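Local coordinates for protein putative rhamnosidase (Streptomyces avermitilis, PDB 3W5M) that releases terminal alpha-L-rhamnose from plant glycosides such as citrus flavonoids and gum arabic, and carries a calcium-dependent rhamnose-binding module, at residues T604-L609 and G950-S955; R856-L861 and R872-R877; Q942-P947 and E991-A996; F598-E603 and N929-A934. All coordinates share one frame; numbering follows the deposited sequence.

Overall arrangement
Interactions 2 and 4 are buried and wholly apolar across their segments, whereas interactions 1 and 3 are only partly buried and join apolar contacts to hydrogen bonds. Interaction 2 stays within the helical glycosidase domain and interaction 3 within the C-terminal beta domain; interactions 1 and 4 tie the two together, through helix 607-622 and strand 600-604, which follow each other in the chain. Ile930 of interaction 4 touches Leu609 and Val953 of interaction 1 and Leu874 of interaction 2, so three contacts share one apolar patch. Interaction 3 alone pairs two strands, which run parallel, with a flat cation-pi stack of Arg946 on Trp993, and adjoins interaction 4 where Val944 N meets Ala934 O.

Interaction 1 (T604-L609 and G950-S955); sequences TNVPML and GGEVTS
Asn605 carries CG between its backbone N and carbonyl carbon (chi1 63°), which brings CG toward the backbone of Glu952 to Ser955, and chi2 (-72°) turns the amide so that OD1 and ND2 face it. ND2 of Asn605 donates to Glu952 O at 2.9 Å, a nearly straight bond (174°) lying in the carbonyl plane of Glu952 and in the amide plane of Asn605. Asn605 OD1 accepts from Thr954 N at 2.8 Å, and this donor stands above the plane of the side-chain carbonyl. A third bond, from Asn605 N to Ser955 O at 3.2 Å, joins main chain to main chain. Thr604 OG1 accepts from Val606 N at 3.0 Å, an ST turn that leads into helix 607-622 with Val606 at its N-cap. Beside the polar grip, Val606 CG2 lies 3.4 Å from Glu952 O, and Leu609 CD1 meets Val953 CG2 at 3.7 Å; Ile930 touches both Leu609 and Val953. The start of a helix of the six-hairpin glycosidase domain is thus joined to the loop, with its type II' turn from Gly950 to Val953, that enters strand 955-962 of the C-terminal domain. An alanine at Asn605 would probably leave Glu952 O and Thr954 N without these mates and let the loop shift. Because one end of the amide donates and the other accepts, the two bonds together fix which way round the carboxamide sits.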
loop_
_atom_site.group_PDB
_atom_site.type_symbol
_atom_site.label_atom_id
_atom_site.label_comp_id
_atom_site.label_asym_id
_atom_site.label_seq_id
_atom_site.Cartn_x
_atom_site.Cartn_y
_atom_site.Cartn_z
ATOM N N THR A 604 22.786 15.139 8.726
ATOM C CA THR A 604 24.219 15.025 9.034
ATOM C C THR A 604 24.985 16.030 8.169
ATOM O O THR A 604 24.392 16.690 7.299
ATOM C CB THR A 604 24.775 13.617 8.748
ATOM O OG1 THR A 604 24.907 13.418 7.330
ATOM C CG2 THR A 604 23.900 12.507 9.345
ATOM N N ASN A 605 26.294 16.149 8.424
ATOM C CA ASN A 605 27.204 16.908 7.559
ATOM C C ASN A 605 27.476 16.263 6.186
ATOM O O ASN A 605 28.087 16.909 5.327
ATOM C CB ASN A 605 28.550 17.119 8.275
ATOM C CG ASN A 605 29.270 15.808 8.552
ATOM O OD1 ASN A 605 28.862 15.036 9.423
ATOM N ND2 ASN A 605 30.347 15.545 7.808
ATOM N N VAL A 606 27.043 15.010 6.000
ATOM C CA VAL A 606 27.308 14.197 4.810
ATOM C C VAL A 606 26.130 14.088 3.831
ATOM O O VAL A 606 25.183 13.325 4.067
ATOM C CB VAL A 606 27.742 12.787 5.201
ATOM C CG1 VAL A 606 28.164 11.988 3.976
ATOM C CG2 VAL A 606 28.878 12.865 6.205
ATOM N N PRO A 607 26.197 14.839 2.713
ATOM C CA PRO A 607 25.094 14.846 1.743
ATOM C C PRO A 607 24.553 13.450 1.379
ATOM O O PRO A 607 23.326 13.278 1.321
ATOM C CB PRO A 607 25.706 15.563 0.538
ATOM C CG PRO A 607 26.661 16.529 1.173
ATOM C CD PRO A 607 27.284 15.748 2.293
ATOM N N MET A 608 25.435 12.462 1.205
ATOM C CA MET A 608 25.011 11.138 0.784
ATOM C C MET A 608 24.128 10.431 1.815
ATOM O O MET A 608 23.257 9.600 1.461
ATOM C CB MET A 608 26.199 10.247 0.462
ATOM C CG MET A 608 25.826 9.064 -0.414
ATOM S SD MET A 608 26.747 7.560 -0.054
ATOM C CE MET A 608 25.752 6.895 1.288
ATOM N N LEU A 609 24.347 10.741 3.088
ATOM C CA LEU A 609 23.536 10.092 4.119
ATOM C C LEU A 609 22.205 10.774 4.216
ATOM O O LEU A 609 21.200 10.127 4.519
ATOM C CB LEU A 609 24.217 10.086 5.483
ATOM C CG LEU A 609 25.513 9.296 5.597
ATOM C CD1 LEU A 609 25.968 9.428 7.046
ATOM C CD2 LEU A 609 25.401 7.845 5.144
ATOM N N GLY A 950 32.117 8.476 13.580
ATOM C CA GLY A 950 32.824 7.501 12.755
ATOM C C GLY A 950 32.661 7.906 11.304
ATOM O O GLY A 950 31.976 8.905 11.004
ATOM N N GLY A 951 33.280 7.146 10.402
ATOM C CA GLY A 951 33.253 7.477 8.971
ATOM C C GLY A 951 33.472 8.958 8.737
ATOM O O GLY A 951 34.385 9.551 9.305
ATOM N N GLU A 952 32.594 9.579 7.955
ATOM C CA GLU A 952 32.763 10.968 7.572
ATOM C C GLU A 952 31.833 11.846 8.367
ATOM O O GLU A 952 31.703 13.041 8.073
ATOM C CB GLU A 952 32.463 11.168 6.077
ATOM C CG GLU A 952 32.854 10.016 5.165
ATOM C CD GLU A 952 32.427 10.221 3.708
ATOM O OE1 GLU A 952 31.976 11.333 3.340
ATOM O OE2 GLU A 952 32.541 9.253 2.929
ATOM N N VAL A 953 31.162 11.265 9.365
ATOM C CA VAL A 953 30.163 12.026 10.114
ATOM C C VAL A 953 30.818 12.769 11.279
ATOM O O VAL A 953 31.351 12.150 12.182
ATOM C CB VAL A 953 29.004 11.142 10.659
ATOM C CG1 VAL A 953 27.865 12.039 11.135
ATOM C CG2 VAL A 953 28.514 10.143 9.617
ATOM N N THR A 954 30.757 14.088 11.268
ATOM C CA THR A 954 31.294 14.852 12.391
ATOM C C THR A 954 30.210 15.688 13.055
ATOM O O THR A 954 30.471 16.497 13.957
ATOM C CB THR A 954 32.456 15.756 11.940
ATOM O OG1 THR A 954 31.991 16.683 10.943
ATOM C CG2 THR A 954 33.613 14.906 11.392
ATOM N N SER A 955 28.971 15.478 12.619
ATOM C CA SER A 955 27.924 16.428 12.902
ATOM C C SER A 955 26.618 15.727 12.581
ATOM O O SER A 955 26.493 15.161 11.506
ATOM C CB SER A 955 28.106 17.610 11.949
ATOM O OG SER A 955 27.495 18.776 12.451
#

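Interaction 2 (R856-L861 and R872-R877); sequences RLLPVL and RLLHQR
Leu858 and Leu873 mark the nearest approach of two helical backbones, with their CA atoms 8.2 Å apart, and the first helix is kinked where Pro859, whose N has no hydrogen to give, breaks the bond to the preceding turn. Leucine side chains make the contact between them. Leu873 reaches across from the second helix, its CG beside the backbone N and anti to the carbonyl carbon (chi1 -63°), and its CD1 is the methyl on which the contact converges. Leu861 CD1 approaches Leu873 CD1 to 3.7 Å, and Leu857 CD2 stands 3.8 Å from the same Leu873 CD1; each of these two side chains crosses Leu873 at about a right angle. Leu858 comes at a slant, and its CD2 touches both CD1 and CB of Leu873, each at 4.0 Å. Helices 854-863 and 867-875 follow each other in the chain, joined by a short connection, within the six-hairpin, (alpha/alpha)6-barrel glycosidase domain. The other branch of Leu858 serves a different neighbour: its CD1 meets Leu874 CD1 at 4.0 Å, the two chains again crossing at about a right angle. Leu874 turns its CG anti to the backbone N, unlike Leu873, and it also touches Trp925 of helix 923-929 and Ile930. On the flank where Leu861 and Leu873 meet, Ile840 of helix 829-842 packs against both, while Leu857 touches Val816 of helix 812-820.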
loop_
_atom_site.group_PDB
_atom_site.type_symbol
_atom_site.label_atom_id
_atom_site.label_comp_id
_atom_site.label_asym_id
_atom_site.label_seq_id
_atom_site.Cartn_x
_atom_site.Cartn_y
_atom_site.Cartn_z
ATOM N N ARG A 856 20.026 -6.606 9.647
ATOM C CA ARG A 856 20.755 -6.953 10.876
ATOM C C ARG A 856 22.275 -6.761 10.765
ATOM O O ARG A 856 22.998 -6.892 11.754
ATOM C CB ARG A 856 20.405 -8.403 11.298
ATOM C CG ARG A 856 18.908 -8.649 11.524
ATOM C CD ARG A 856 18.535 -10.114 11.741
ATOM N NE ARG A 856 17.099 -10.276 12.033
ATOM C CZ ARG A 856 16.553 -10.248 13.252
ATOM N NH1 ARG A 856 17.307 -10.085 14.334
ATOM N NH2 ARG A 856 15.236 -10.382 13.394
ATOM N N LEU A 857 22.765 -6.427 9.574
ATOM C CA LEU A 857 24.227 -6.401 9.333
ATOM C C LEU A 857 24.968 -5.284 10.083
ATOM O O LEU A 857 25.918 -5.539 10.836
ATOM C CB LEU A 857 24.518 -6.331 7.809
ATOM C CG LEU A 857 25.953 -6.099 7.284
ATOM C CD1 LEU A 857 26.825 -7.321 7.528
ATOM C CD2 LEU A 857 25.925 -5.762 5.797
ATOM N N LEU A 858 24.560 -4.037 9.886
ATOM C CA LEU A 858 25.253 -2.948 10.550
ATOM C C LEU A 858 25.064 -3.027 12.075
ATOM O O LEU A 858 26.030 -2.789 12.827
ATOM C CB LEU A 858 24.908 -1.559 9.972
ATOM C CG LEU A 858 25.267 -1.200 8.510
ATOM C CD1 LEU A 858 25.263 0.303 8.289
ATOM C CD2 LEU A 858 26.621 -1.770 8.082
ATOM N N PRO A 859 23.840 -3.371 12.551
ATOM C CA PRO A 859 23.673 -3.577 14.013
ATOM C C PRO A 859 24.601 -4.669 14.628
ATOM O O PRO A 859 25.227 -4.428 15.669
ATOM C CB PRO A 859 22.197 -3.981 14.137
ATOM C CG PRO A 859 21.547 -3.262 13.000
ATOM C CD PRO A 859 22.536 -3.421 11.856
ATOM N N VAL A 860 24.695 -5.828 13.987
ATOM C CA VAL A 860 25.606 -6.903 14.435
ATOM C C VAL A 860 27.066 -6.436 14.448
ATOM O O VAL A 860 27.798 -6.677 15.423
ATOM C CB VAL A 860 25.419 -8.169 13.596
ATOM C CG1 VAL A 860 26.626 -9.085 13.676
ATOM C CG2 VAL A 860 24.163 -8.903 14.031
ATOM N N LEU A 861 27.480 -5.748 13.386
ATOM C CA LEU A 861 28.822 -5.169 13.316
ATOM C C LEU A 861 29.091 -4.231 14.505
ATOM O O LEU A 861 30.151 -4.293 15.106
ATOM C CB LEU A 861 29.069 -4.461 11.969
ATOM C CG LEU A 861 29.282 -5.338 10.734
ATOM C CD1 LEU A 861 29.307 -4.461 9.488
ATOM C CD2 LEU A 861 30.586 -6.128 10.838
ATOM N N ARG A 872 32.291 1.845 7.118
ATOM C CA ARG A 872 32.958 1.586 5.842
ATOM C C ARG A 872 31.923 1.138 4.810
ATOM O O ARG A 872 31.870 1.670 3.690
ATOM C CB ARG A 872 34.062 0.533 6.005
ATOM C CG ARG A 872 34.975 0.374 4.793
ATOM C CD ARG A 872 36.012 1.493 4.672
ATOM N NE ARG A 872 37.073 1.142 3.721
ATOM C CZ ARG A 872 38.198 0.502 4.043
ATOM N NH1 ARG A 872 38.440 0.136 5.297
ATOM N NH2 ARG A 872 39.094 0.226 3.107
ATOM N N LEU A 873 31.100 0.178 5.214
ATOM C CA LEU A 873 29.966 -0.266 4.415
ATOM C C LEU A 873 28.981 0.857 4.135
ATOM O O LEU A 873 28.488 0.984 3.012
ATOM C CB LEU A 873 29.245 -1.431 5.086
ATOM C CG LEU A 873 30.080 -2.694 5.236
ATOM C CD1 LEU A 873 29.218 -3.768 5.837
ATOM C CD2 LEU A 873 30.622 -3.130 3.882
ATOM N N LEU A 874 28.710 1.676 5.147
ATOM C CA LEU A 874 27.718 2.739 5.016
ATOM C C LEU A 874 28.126 3.782 3.970
ATOM O O LEU A 874 27.295 4.209 3.161
ATOM C CB LEU A 874 27.409 3.409 6.369
ATOM C CG LEU A 874 26.259 4.424 6.316
ATOM C CD1 LEU A 874 24.913 3.717 6.226
ATOM C CD2 LEU A 874 26.303 5.351 7.528
ATOM N N HIS A 875 29.403 4.173 3.987
ATOM C CA HIS A 875 29.915 5.243 3.117
ATOM C C HIS A 875 30.398 4.736 1.760
ATOM O O HIS A 875 30.774 5.539 0.896
ATOM C CB HIS A 875 31.065 5.984 3.798
ATOM C CG HIS A 875 30.634 6.855 4.928
ATOM N ND1 HIS A 875 29.684 7.843 4.783
ATOM C CD2 HIS A 875 31.030 6.896 6.219
ATOM C CE1 HIS A 875 29.507 8.449 5.944
ATOM N NE2 HIS A 875 30.320 7.898 6.827
ATOM N N GLN A 876 30.392 3.419 1.595
ATOM C CA GLN A 876 30.805 2.765 0.354
ATOM C C GLN A 876 29.997 3.290 -0.843
ATOM O O GLN A 876 28.767 3.393 -0.767
ATOM C CB GLN A 876 30.622 1.258 0.513
ATOM C CG GLN A 876 31.021 0.386 -0.665
ATOM C CD GLN A 876 32.492 0.516 -1.062
ATOM O OE1 GLN A 876 32.873 1.440 -1.792
ATOM N NE2 GLN A 876 33.320 -0.429 -0.604
ATOM N N ARG A 877 30.680 3.639 -1.934
ATOM C CA ARG A 877 30.004 4.191 -3.130
ATOM C C ARG A 877 29.999 3.222 -4.321
ATOM O O ARG A 877 29.209 3.361 -5.268
ATOM C CB ARG A 877 30.611 5.537 -3.520
ATOM C CG ARG A 877 30.278 6.678 -2.559
ATOM C CD ARG A 877 30.975 7.967 -2.969
ATOM N NE ARG A 877 30.662 8.324 -4.351
ATOM C CZ ARG A 877 31.310 9.231 -5.068
ATOM N NH1 ARG A 877 32.329 9.902 -4.543
ATOM N NH2 ARG A 877 30.944 9.463 -6.323
#

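Interaction 3 (Q942-P947 and E991-A996); sequences QVVIRP and EVWIPA
Arg946 runs extended from CB to NE across one face of the Trp993 indole. Its CB lies 3.9 Å from Trp993 CD1, and its CG 3.7 Å from Trp993 CG. Arg946 CD sits over the five-membered ring of Trp993 in a CH-pi contact, 3.9 Å from its centroid. Arg946 NE comes within 3.5 Å of Trp993 CE3, and CZ stands 3.7 Å from the centroid of the six-membered ring, a cation-pi pair with the guanidinium stacked flat, planes 10° apart. At the tip, Arg946 NH1 is 3.6 Å from Trp993 CH2, while NH2 lies 3.5 Å from Trp993 CZ3 and forms a salt bridge with Asp1014. Beneath, strands 942-945 and 991-995 run parallel in a mixed sheet of the C-terminal beta domain: Glu991 N bonds to Val943 O, Ile945 N to Glu991 O, and Trp993 N to Ile945 O. The indole is steadied at its edge, where Trp993 NE1 donates to Glu991 OE1 at 2.8 Å from above the carboxylate plane. An alanine at Trp993 would probably leave Arg946 without its stacking surface and Glu991 OE1 without its indole donor. On the sheet face of Ile945 and Val992, Ile945 CB packs against Val992 CG2.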
loop_
_atom_site.group_PDB
_atom_site.type_symbol
_atom_site.label_atom_id
_atom_site.label_comp_id
_atom_site.label_asym_id
_atom_site.label_seq_id
_atom_site.Cartn_x
_atom_site.Cartn_y
_atom_site.Cartn_z
ATOM N N GLN A 942 12.468 4.770 28.509
ATOM C CA GLN A 942 13.863 5.126 28.688
ATOM C C GLN A 942 14.415 5.198 27.274
ATOM O O GLN A 942 14.145 4.305 26.462
ATOM C CB GLN A 942 14.650 4.051 29.461
ATOM C CG GLN A 942 16.066 4.502 29.772
ATOM C CD GLN A 942 17.031 3.360 30.077
ATOM O OE1 GLN A 942 17.058 2.328 29.386
ATOM N NE2 GLN A 942 17.847 3.552 31.103
ATOM N N VAL A 943 15.156 6.263 26.973
ATOM C CA VAL A 943 15.838 6.387 25.683
ATOM C C VAL A 943 17.353 6.186 25.881
ATOM O O VAL A 943 17.947 6.800 26.784
ATOM C CB VAL A 943 15.497 7.729 24.964
ATOM C CG1 VAL A 943 15.882 8.936 25.802
ATOM C CG2 VAL A 943 16.137 7.808 23.587
ATOM N N VAL A 944 17.962 5.312 25.077
ATOM C CA VAL A 944 19.425 5.211 25.065
ATOM C C VAL A 944 19.961 6.181 24.016
ATOM O O VAL A 944 19.617 6.081 22.822
ATOM C CB VAL A 944 19.919 3.787 24.765
ATOM C CG1 VAL A 944 21.441 3.751 24.736
ATOM C CG2 VAL A 944 19.374 2.780 25.766
ATOM N N ILE A 945 20.756 7.145 24.479
ATOM C CA ILE A 945 21.393 8.144 23.637
ATOM C C ILE A 945 22.877 7.829 23.528
ATOM O O ILE A 945 23.688 8.202 24.397
ATOM C CB ILE A 945 21.116 9.567 24.153
ATOM C CG1 ILE A 945 19.590 9.789 24.161
ATOM C CG2 ILE A 945 21.868 10.594 23.334
ATOM C CD1 ILE A 945 19.119 11.121 24.696
ATOM N N ARG A 946 23.217 7.147 22.441
ATOM C CA ARG A 946 24.564 6.628 22.235
ATOM C C ARG A 946 25.033 6.909 20.788
ATOM O O ARG A 946 25.111 5.985 19.973
ATOM C CB ARG A 946 24.597 5.138 22.582
ATOM C CG ARG A 946 25.997 4.550 22.576
ATOM C CD ARG A 946 26.048 3.116 23.063
ATOM N NE ARG A 946 27.450 2.743 23.210
ATOM C CZ ARG A 946 27.900 1.584 23.678
ATOM N NH1 ARG A 946 27.057 0.628 24.057
ATOM N NH2 ARG A 946 29.213 1.390 23.757
ATOM N N PRO A 947 25.294 8.196 20.469
ATOM C CA PRO A 947 25.863 8.532 19.166
ATOM C C PRO A 947 27.276 7.960 19.077
ATOM O O PRO A 947 28.058 8.088 20.034
ATOM C CB PRO A 947 25.903 10.064 19.176
ATOM C CG PRO A 947 25.847 10.459 20.619
ATOM C CD PRO A 947 25.003 9.408 21.261
ATOM N N GLU A 991 19.659 7.264 29.158
ATOM C CA GLU A 991 21.026 6.863 29.433
ATOM C C GLU A 991 21.888 7.434 28.319
ATOM O O GLU A 991 21.676 7.126 27.158
ATOM C CB GLU A 991 21.114 5.361 29.451
ATOM C CG GLU A 991 22.505 4.822 29.697
ATOM C CD GLU A 991 22.526 3.315 29.582
ATOM O OE1 GLU A 991 22.579 2.808 28.432
ATOM O OE2 GLU A 991 22.473 2.648 30.639
ATOM N N VAL A 992 22.846 8.280 28.678
ATOM C CA VAL A 992 23.625 9.022 27.705
ATOM C C VAL A 992 25.062 8.513 27.748
ATOM O O VAL A 992 25.624 8.334 28.827
ATOM C CB VAL A 992 23.563 10.529 27.986
ATOM C CG1 VAL A 992 24.342 11.321 26.942
ATOM C CG2 VAL A 992 22.110 10.996 28.008
ATOM N N TRP A 993 25.619 8.241 26.568
ATOM C CA TRP A 993 27.007 7.791 26.422
ATOM C C TRP A 993 27.789 8.853 25.679
ATOM O O TRP A 993 27.440 9.194 24.544
ATOM C CB TRP A 993 27.069 6.509 25.619
ATOM C CG TRP A 993 26.337 5.384 26.205
ATOM C CD1 TRP A 993 24.995 5.319 26.472
ATOM C CD2 TRP A 993 26.887 4.116 26.589
ATOM N NE1 TRP A 993 24.675 4.088 27.002
ATOM C CE2 TRP A 993 25.815 3.329 27.088
ATOM C CE3 TRP A 993 28.179 3.569 26.567
ATOM C CZ2 TRP A 993 25.995 2.024 27.558
ATOM C CZ3 TRP A 993 28.359 2.272 27.038
ATOM C CH2 TRP A 993 27.267 1.512 27.528
ATOM N N ILE A 994 28.838 9.382 26.308
ATOM C CA ILE A 994 29.638 10.438 25.695
ATOM C C ILE A 994 31.068 9.949 25.515
ATOM O O ILE A 994 31.762 9.773 26.516
ATOM C CB ILE A 994 29.679 11.710 26.574
ATOM C CG1 ILE A 994 28.281 12.116 27.034
ATOM C CG2 ILE A 994 30.376 12.856 25.841
ATOM C CD1 ILE A 994 27.451 12.770 25.951
ATOM N N PRO A 995 31.515 9.719 24.253
ATOM C CA PRO A 995 32.907 9.300 24.037
ATOM C C PRO A 995 33.879 10.296 24.662
ATOM O O PRO A 995 33.744 11.519 24.471
ATOM C CB PRO A 995 33.049 9.258 22.500
ATOM C CG PRO A 995 31.819 9.913 21.951
ATOM C CD PRO A 995 30.750 9.720 22.992
ATOM N N ALA A 996 34.819 9.769 25.444
ATOM C CA ALA A 996 35.788 10.603 26.149
ATOM C C ALA A 996 37.102 9.871 26.372
ATOM O O ALA A 996 37.105 8.737 26.868
ATOM C CB ALA A 996 35.214 11.084 27.478
#

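Interaction 4 (F598-E603 and N929-A934); sequences FTFEFE and NIAGIA
Apolar contacts carry the whole meeting of Phe600 and Phe602 with Ile930, Ala931 and Ile933. In Phe602, whose bond from CA to CB runs across the direction of the contact, CG anti to the backbone N (chi1 177°) sends the side chain toward Ala931. Ala931 CB is the methyl that both rings share: Phe600 CZ comes to it at 3.9 Å and Phe602 CD1 at 4.0 Å, each ring meeting the methyl with its edge. Phe602 also offers its edge to Ile930, whose CG2 lies 4.1 Å from Phe602 CZ, the two side chains crossing at about a right angle. Ile933 CD1 is farther off, 4.3 Å from Phe600 CE2.

Further rings meet the two phenylalanines. Phe600 meets Tyr653 with planes at about 85° and Tyr927 at about 35°, and Phe602 meets His613 of helix 607-622.

Polar groups of the 929-934 loop turn to partners outside the two segments: Ile930 O accepts from Trp971 NE1, Ala931 O bonds with Thr969 OG1, and Ile933 O with Tyr653 OH. Gly932, with positive phi, lets the chain leave helix 923-929 toward strand 934-935.

The contact lies where the helical glycosidase domain passes into the C-terminal beta domain, with strand 600-604 paired to strand 955-962 at the edge of its sheet. With no hydrogen bond between the two segments, their fit rests on ring edges and methyls, while the carbonyls of Ile930, Ala931 and Ile933 find hydrogen bonds to neighbouring side chains.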
loop_
_atom_site.group_PDB
_atom_site.type_symbol
_atom_site.label_atom_id
_atom_site.label_comp_id
_atom_site.label_asym_id
_atom_site.label_seq_id
_atom_site.Cartn_x
_atom_site.Cartn_y
_atom_site.Cartn_z
ATOM N N PHE A 598 5.010 12.123 9.483
ATOM C CA PHE A 598 6.417 11.718 9.530
ATOM C C PHE A 598 6.961 12.038 10.913
ATOM O O PHE A 598 6.627 13.053 11.493
ATOM C CB PHE A 598 7.223 12.425 8.424
ATOM C CG PHE A 598 6.830 11.971 7.051
ATOM C CD1 PHE A 598 5.772 12.598 6.376
ATOM C CD2 PHE A 598 7.450 10.864 6.474
ATOM C CE1 PHE A 598 5.367 12.120 5.131
ATOM C CE2 PHE A 598 7.056 10.395 5.220
ATOM C CZ PHE A 598 6.011 11.030 4.553
ATOM N N THR A 599 7.775 11.144 11.461
ATOM C CA THR A 599 8.118 11.259 12.871
ATOM C C THR A 599 9.625 11.227 13.130
ATOM O O THR A 599 10.051 11.091 14.283
ATOM C CB THR A 599 7.457 10.125 13.694
ATOM O OG1 THR A 599 7.744 8.872 13.068
ATOM C CG2 THR A 599 5.913 10.335 13.774
ATOM N N PHE A 600 10.440 11.363 12.089
ATOM C CA PHE A 600 11.887 11.400 12.305
ATOM C C PHE A 600 12.595 12.371 11.389
ATOM O O PHE A 600 12.657 12.150 10.171
ATOM C CB PHE A 600 12.520 10.002 12.163
ATOM C CG PHE A 600 13.825 9.853 12.921
ATOM C CD1 PHE A 600 15.037 10.246 12.356
ATOM C CD2 PHE A 600 13.837 9.331 14.223
ATOM C CE1 PHE A 600 16.226 10.117 13.067
ATOM C CE2 PHE A 600 15.026 9.201 14.922
ATOM C CZ PHE A 600 16.218 9.595 14.343
ATOM N N GLU A 601 13.136 13.436 11.976
ATOM C CA GLU A 601 13.966 14.395 11.231
ATOM C C GLU A 601 15.423 14.021 11.458
ATOM O O GLU A 601 15.833 13.851 12.600
ATOM C CB GLU A 601 13.745 15.809 11.742
ATOM C CG GLU A 601 12.296 16.225 11.880
ATOM C CD GLU A 601 11.912 17.274 10.870
ATOM O OE1 GLU A 601 12.840 17.900 10.308
ATOM O OE2 GLU A 601 10.693 17.476 10.639
ATOM N N PHE A 602 16.196 13.907 10.383
ATOM C CA PHE A 602 17.570 13.424 10.458
ATOM C C PHE A 602 18.405 14.241 9.492
ATOM O O PHE A 602 18.038 14.368 8.316
ATOM C CB PHE A 602 17.591 11.949 10.072
ATOM C CG PHE A 602 18.964 11.318 10.036
ATOM C CD1 PHE A 602 19.643 11.010 11.206
ATOM C CD2 PHE A 602 19.545 10.977 8.821
ATOM C CE1 PHE A 602 20.900 10.389 11.163
ATOM C CE2 PHE A 602 20.791 10.366 8.762
ATOM C CZ PHE A 602 21.468 10.064 9.939
ATOM N N GLU A 603 19.530 14.784 9.983
ATOM C CA GLU A 603 20.444 15.552 9.140
ATOM C C GLU A 603 21.869 15.412 9.649
ATOM O O GLU A 603 22.119 15.533 10.848
ATOM C CB GLU A 603 20.032 17.021 9.103
ATOM C CG GLU A 603 20.860 17.873 8.156
ATOM C CD GLU A 603 20.491 19.342 8.223
ATOM O OE1 GLU A 603 19.663 19.729 9.090
ATOM O OE2 GLU A 603 21.036 20.113 7.401
ATOM N N ASN A 929 22.357 4.952 15.891
ATOM C CA ASN A 929 23.820 5.105 16.083
ATOM C C ASN A 929 24.434 6.417 15.633
ATOM O O ASN A 929 25.385 6.910 16.255
ATOM C CB ASN A 929 24.538 3.949 15.425
ATOM C CG ASN A 929 24.100 2.613 15.971
ATOM O OD1 ASN A 929 23.409 1.853 15.300
ATOM N ND2 ASN A 929 24.487 2.319 17.202
ATOM N N ILE A 930 23.895 7.019 14.575
ATOM C CA ILE A 930 24.397 8.314 14.162
ATOM C C ILE A 930 23.608 9.372 14.901
ATOM O O ILE A 930 24.181 10.266 15.525
ATOM C CB ILE A 930 24.357 8.522 12.616
ATOM C CG1 ILE A 930 25.143 7.405 11.924
ATOM C CG2 ILE A 930 24.853 9.933 12.261
ATOM C CD1 ILE A 930 25.030 7.348 10.405
ATOM N N ALA A 931 22.275 9.268 14.850
ATOM C CA ALA A 931 21.438 10.174 15.631
ATOM C C ALA A 931 21.500 9.807 17.135
ATOM O O ALA A 931 21.372 10.663 17.991
ATOM C CB ALA A 931 20.006 10.158 15.103
ATOM N N GLY A 932 21.726 8.537 17.441
ATOM C CA GLY A 932 21.852 8.123 18.837
ATOM C C GLY A 932 20.528 8.144 19.586
ATOM O O GLY A 932 20.456 8.634 20.719
ATOM N N ILE A 933 19.480 7.613 18.951
ATOM C CA ILE A 933 18.133 7.579 19.542
ATOM C C ILE A 933 17.613 6.166 19.414
ATOM O O ILE A 933 17.349 5.701 18.307
ATOM C CB ILE A 933 17.154 8.556 18.838
ATOM C CG1 ILE A 933 17.614 10.003 19.036
ATOM C CG2 ILE A 933 15.721 8.348 19.358
ATOM C CD1 ILE A 933 16.739 11.053 18.358
ATOM N N ALA A 934 17.494 5.455 20.535
ATOM C CA ALA A 934 17.054 4.054 20.513
ATOM C C ALA A 934 16.295 3.769 21.801
ATOM O O ALA A 934 16.528 4.433 22.780
ATOM C CB ALA A 934 18.246 3.112 20.382
#